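Local coordinates for 1,3-alpha-isomaltosidase (Kribbella flavida DSM 17836, PDB 5X3I), which hydrolyses the alpha-1,3-glucosidic linkages of cyclobis-(1-6)-alpha-nigerosyl to yield isomaltose, inside the cell, as a glycoside hydrolase of family 31, at residues D338-R346 with L391-F401. The protein carries 1 engineered substitution. Sequence-based numbering, arbitrary orientation.
Sequences DEQGITIWR and LWQIPLQKTEF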
loop_
_atom_site.group_PDB
_atom_site.type_symbol
_atom_site.label_atom_id
_atom_site.label_comp_id
_atom_site.label_asym_id
_atom_site.label_seq_id
_atom_site.Cartn_x
_atom_site.Cartn_y
_atom_site.Cartn_z
ATOM N N ASP A 338 -8.624 -7.351 -21.754
ATOM C CA ASP A 338 -8.427 -8.677 -22.326
ATOM C C ASP A 338 -7.858 -9.676 -21.317
ATOM O O ASP A 338 -7.700 -10.843 -21.628
ATOM C CB ASP A 338 -7.515 -8.611 -23.563
ATOM C CG ASP A 338 -6.130 -8.014 -23.273
ATOM O OD1 ASP A 338 -5.704 -7.924 -22.106
ATOM O OD2 ASP A 338 -5.461 -7.631 -24.243
ATOM N N GLU A 339 -7.500 -9.192 -20.134
ATOM C CA GLU A 339 -6.863 -10.015 -19.114
ATOM C C GLU A 339 -5.581 -10.656 -19.635
ATOM O O GLU A 339 -5.164 -11.693 -19.152
ATOM C CB GLU A 339 -7.815 -11.103 -18.588
ATOM C CG GLU A 339 -9.077 -10.583 -17.904
ATOM C CD GLU A 339 -8.783 -9.666 -16.722
ATOM O OE1 GLU A 339 -7.658 -9.701 -16.180
ATOM O OE2 GLU A 339 -9.688 -8.909 -16.327
ATOM N N GLN A 340 -4.949 -10.025 -20.616
ATOM C CA GLN A 340 -3.646 -10.486 -21.035
ATOM C C GLN A 340 -2.644 -9.354 -20.849
ATOM O O GLN A 340 -1.956 -9.319 -19.841
ATOM C CB GLN A 340 -3.693 -11.006 -22.479
ATOM C CG GLN A 340 -4.521 -12.295 -22.591
ATOM C CD GLN A 340 -4.424 -13.000 -23.936
ATOM O OE1 GLN A 340 -3.605 -12.665 -24.784
ATOM N NE2 GLN A 340 -5.284 -13.989 -24.130
ATOM N N GLY A 341 -2.646 -8.401 -21.732
ATOM C CA GLY A 341 -1.849 -7.228 -21.557
ATOM C C GLY A 341 -2.378 -6.173 -20.602
ATOM O O GLY A 341 -1.636 -5.383 -20.155
ATOM N N ILE A 342 -3.684 -6.189 -20.343
ATOM C CA ILE A 342 -4.342 -5.246 -19.472
ATOM C C ILE A 342 -4.133 -3.824 -19.966
ATOM O O ILE A 342 -3.922 -2.929 -19.202
ATOM C CB ILE A 342 -3.917 -5.364 -17.996
ATOM C CG1 ILE A 342 -3.487 -6.777 -17.625
ATOM C CG2 ILE A 342 -5.002 -4.881 -17.063
ATOM C CD1 ILE A 342 -4.562 -7.821 -17.616
ATOM N N THR A 343 -4.175 -3.657 -21.267
ATOM C CA THR A 343 -4.127 -2.364 -21.879
ATOM C C THR A 343 -5.072 -2.299 -23.074
ATOM O O THR A 343 -5.041 -1.382 -23.815
ATOM C CB THR A 343 -2.678 -1.936 -22.227
ATOM O OG1 THR A 343 -2.641 -0.566 -22.578
ATOM C CG2 THR A 343 -2.157 -2.782 -23.346
ATOM N N ILE A 344 -5.930 -3.295 -23.196
ATOM C CA ILE A 344 -6.899 -3.381 -24.298
ATOM C C ILE A 344 -8.279 -3.854 -23.804
ATOM O O ILE A 344 -8.355 -4.754 -22.983
ATOM C CB ILE A 344 -6.376 -4.351 -25.397
ATOM C CG1 ILE A 344 -5.167 -3.750 -26.116
ATOM C CG2 ILE A 344 -7.469 -4.714 -26.399
ATOM C CD1 ILE A 344 -4.489 -4.706 -27.069
ATOM N N TRP A 345 -9.364 -3.240 -24.278
ATOM C CA TRP A 345 -10.707 -3.662 -23.859
ATOM C C TRP A 345 -10.947 -5.141 -24.208
ATOM O O TRP A 345 -10.593 -5.584 -25.290
ATOM C CB TRP A 345 -11.793 -2.804 -24.520
ATOM C CG TRP A 345 -11.879 -1.371 -24.076
ATOM C CD1 TRP A 345 -11.309 -0.285 -24.677
ATOM C CD2 TRP A 345 -12.616 -0.867 -22.960
ATOM N NE1 TRP A 345 -11.637 0.866 -23.994
ATOM C CE2 TRP A 345 -12.437 0.532 -22.933
ATOM C CE3 TRP A 345 -13.411 -1.462 -21.979
ATOM C CZ2 TRP A 345 -13.018 1.334 -21.968
ATOM C CZ3 TRP A 345 -13.986 -0.656 -21.018
ATOM C CH2 TRP A 345 -13.784 0.724 -21.018
ATOM N N ARG A 346 -11.537 -5.899 -23.296
ATOM C CA ARG A 346 -11.862 -7.288 -23.590
ATOM C C ARG A 346 -12.734 -7.405 -24.845
ATOM O O ARG A 346 -13.646 -6.598 -25.057
ATOM C CB ARG A 346 -12.564 -7.961 -22.415
ATOM C CG ARG A 346 -12.869 -9.434 -22.669
ATOM C CD ARG A 346 -13.054 -10.213 -21.369
ATOM N NE ARG A 346 -14.289 -9.874 -20.679
ATOM C CZ ARG A 346 -15.389 -10.619 -20.701
ATOM N NH1 ARG A 346 -15.424 -11.750 -21.394
ATOM N NH2 ARG A 346 -16.452 -10.237 -20.016
ATOM N N LEU A 391 -9.895 3.159 -14.874
ATOM C CA LEU A 391 -9.550 1.810 -15.328
ATOM C C LEU A 391 -8.401 1.188 -14.511
ATOM O O LEU A 391 -7.409 1.842 -14.227
ATOM C CB LEU A 391 -9.168 1.834 -16.808
ATOM C CG LEU A 391 -10.254 2.312 -17.782
ATOM C CD1 LEU A 391 -9.748 2.218 -19.218
ATOM C CD2 LEU A 391 -11.549 1.537 -17.589
ATOM N N TRP A 392 -8.552 -0.082 -14.169
ATOM C CA TRP A 392 -7.562 -0.829 -13.395
ATOM C C TRP A 392 -6.277 -1.062 -14.180
ATOM O O TRP A 392 -6.308 -1.269 -15.388
ATOM C CB TRP A 392 -8.169 -2.163 -12.964
ATOM C CG TRP A 392 -7.363 -3.051 -12.040
ATOM C CD1 TRP A 392 -7.324 -3.000 -10.674
ATOM C CD2 TRP A 392 -6.567 -4.180 -12.417
ATOM N NE1 TRP A 392 -6.524 -4.003 -10.185
ATOM C CE2 TRP A 392 -6.049 -4.744 -11.235
ATOM C CE3 TRP A 392 -6.230 -4.758 -13.642
ATOM C CZ2 TRP A 392 -5.211 -5.855 -11.242
ATOM C CZ3 TRP A 392 -5.401 -5.865 -13.647
ATOM C CH2 TRP A 392 -4.898 -6.399 -12.453
ATOM N N GLN A 393 -5.159 -1.041 -13.463
ATOM C CA GLN A 393 -3.841 -1.295 -14.012
ATOM C C GLN A 393 -2.994 -2.116 -13.040
ATOM O O GLN A 393 -3.205 -2.073 -11.823
ATOM C CB GLN A 393 -3.122 0.012 -14.323
ATOM C CG GLN A 393 -3.677 0.770 -15.498
ATOM C CD GLN A 393 -3.309 0.108 -16.804
ATOM O OE1 GLN A 393 -2.178 0.216 -17.266
ATOM N NE2 GLN A 393 -4.259 -0.600 -17.392
ATOM N N ILE A 394 -2.045 -2.856 -13.603
ATOM C CA ILE A 394 -1.057 -3.606 -12.843
ATOM C C ILE A 394 0.288 -3.461 -13.568
ATOM O O ILE A 394 0.327 -3.476 -14.787
ATOM C CB ILE A 394 -1.486 -5.098 -12.701
ATOM C CG1 ILE A 394 -0.548 -5.872 -11.769
ATOM C CG2 ILE A 394 -1.601 -5.771 -14.062
ATOM C CD1 ILE A 394 -0.843 -5.667 -10.301
ATOM N N PRO A 395 1.401 -3.316 -12.825
ATOM C CA PRO A 395 2.681 -3.142 -13.522
ATOM C C PRO A 395 3.362 -4.477 -13.803
ATOM O O PRO A 395 4.457 -4.729 -13.289
ATOM C CB PRO A 395 3.499 -2.314 -12.535
ATOM C CG PRO A 395 3.007 -2.803 -11.196
ATOM C CD PRO A 395 1.538 -3.107 -11.373
ATOM N N LEU A 396 2.698 -5.316 -14.586
ATOM C CA LEU A 396 3.164 -6.660 -14.897
ATOM C C LEU A 396 2.787 -7.040 -16.317
ATOM O O LEU A 396 1.680 -6.751 -16.764
ATOM C CB LEU A 396 2.566 -7.680 -13.929
ATOM C CG LEU A 396 2.980 -7.572 -12.464
ATOM C CD1 LEU A 396 2.144 -8.504 -11.591
ATOM C CD2 LEU A 396 4.462 -7.875 -12.340
ATOM N N GLN A 397 3.708 -7.700 -17.001
ATOM C CA GLN A 397 3.477 -8.215 -18.333
ATOM C C GLN A 397 3.503 -9.739 -18.313
ATOM O O GLN A 397 4.562 -10.336 -18.142
ATOM C CB GLN A 397 4.530 -7.684 -19.293
ATOM C CG GLN A 397 4.259 -7.998 -20.744
ATOM C CD GLN A 397 3.119 -7.160 -21.297
ATOM O OE1 GLN A 397 2.764 -6.145 -20.723
ATOM N NE2 GLN A 397 2.538 -7.598 -22.401
ATOM N N LYS A 398 2.340 -10.349 -18.510
ATOM C CA LYS A 398 2.195 -11.799 -18.456
ATOM C C LYS A 398 3.092 -12.494 -19.468
ATOM O O LYS A 398 3.177 -12.086 -20.624
ATOM C CB LYS A 398 0.745 -12.211 -18.692
ATOM C CG LYS A 398 -0.212 -11.825 -17.582
ATOM C CD LYS A 398 -1.553 -12.494 -17.787
ATOM C CE LYS A 398 -2.556 -12.070 -16.741
ATOM N NZ LYS A 398 -3.865 -12.729 -16.925
ATOM N N THR A 399 3.830 -13.486 -18.992
ATOM C CA THR A 399 4.666 -14.326 -19.840
ATOM C C THR A 399 4.074 -15.691 -20.209
ATOM O O THR A 399 4.677 -16.437 -20.964
ATOM C CB THR A 399 6.009 -14.564 -19.166
ATOM O OG1 THR A 399 5.784 -15.105 -17.861
ATOM C CG2 THR A 399 6.740 -13.252 -19.036
ATOM N N GLU A 400 2.901 -16.014 -19.679
ATOM C CA GLU A 400 2.358 -17.363 -19.810
ATOM C C GLU A 400 1.759 -17.635 -21.188
ATOM O O GLU A 400 1.368 -18.756 -21.485
ATOM C CB GLU A 400 1.310 -17.619 -18.727
ATOM C CG GLU A 400 -0.003 -16.914 -18.971
ATOM C CD GLU A 400 -0.749 -16.603 -17.691
ATOM O OE1 GLU A 400 -0.202 -15.856 -16.854
ATOM O OE2 GLU A 400 -1.879 -17.107 -17.524
ATOM N N PHE A 401 1.680 -16.615 -22.030
ATOM C CA PHE A 401 1.135 -16.795 -23.367
ATOM C C PHE A 401 2.229 -16.821 -24.415
ATOM O O PHE A 401 3.147 -16.015 -24.380
ATOM C CB PHE A 401 0.129 -15.691 -23.682
ATOM C CG PHE A 401 -1.047 -15.683 -22.766
ATOM C CD1 PHE A 401 -2.116 -16.525 -22.990
ATOM C CD2 PHE A 401 -1.079 -14.845 -21.670
ATOM C CE1 PHE A 401 -3.198 -16.524 -22.148
ATOM C CE2 PHE A 401 -2.160 -14.838 -20.825
ATOM C CZ PHE A 401 -3.221 -15.679 -21.062
HETATM O O HOH W 1 -5.908 -11.205 -15.390
HETATM O O HOH W 2 0.261 -8.262 -18.782
HETATM O O HOH W 3 -0.238 -4.802 -17.759
HETATM O O HOH W 4 0.858 -4.144 -21.270
HETATM O O HOH W 5 -1.955 -2.848 -16.613
#
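K398 and Q393 each donate a side-chain N-H to a backbone carbonyl of 338-346. K398, extended beyond CG (chi2 -170°), runs past Q340 O and delivers NZ to E339 O at 2.8 Å, from above the carbonyl plane. Q393, bent at chi2 (-74°), sends NE2 to I342 O at 3.0 Å, close to the line of the C=O bond; the same NE2 also donates to W392 O, while OE1 is taken by R456.

Apolar contacts centre on I342. Its CG2 lies 3.6 Å from W392 CZ3, at the edge of the indole, and its CG1 4.2 Å from I394 CG2. W345 CH2 meets L391 CD2 at 4.2 Å. Farther out, the Q340 amide stacks on F401, the planes 17° apart, with CD above the ring centre; Q340 CG makes a CH-pi contact with the same face, 4.2 Å from the centroid.

Waters bridge further atoms. Water 2 donates to Q340 O and L396 O and accepts from K398 N; water 4 joins G341 O to Q397 OE1. Within 338-346, D338 OD1 receives Q340 N (2.7 Å) in an Asx turn and also I342 N, consistent with OD1 fixing the turn that presents E339 O and I342 O.

The contact thus ties the loop after TIM-barrel strand 330-333 to the end of adjacent strand 388-393, where W392 borders A471, the engineered residue at the inferred nucleophile position. Chemically, the 338-346 loop is held largely through its backbone carbonyls.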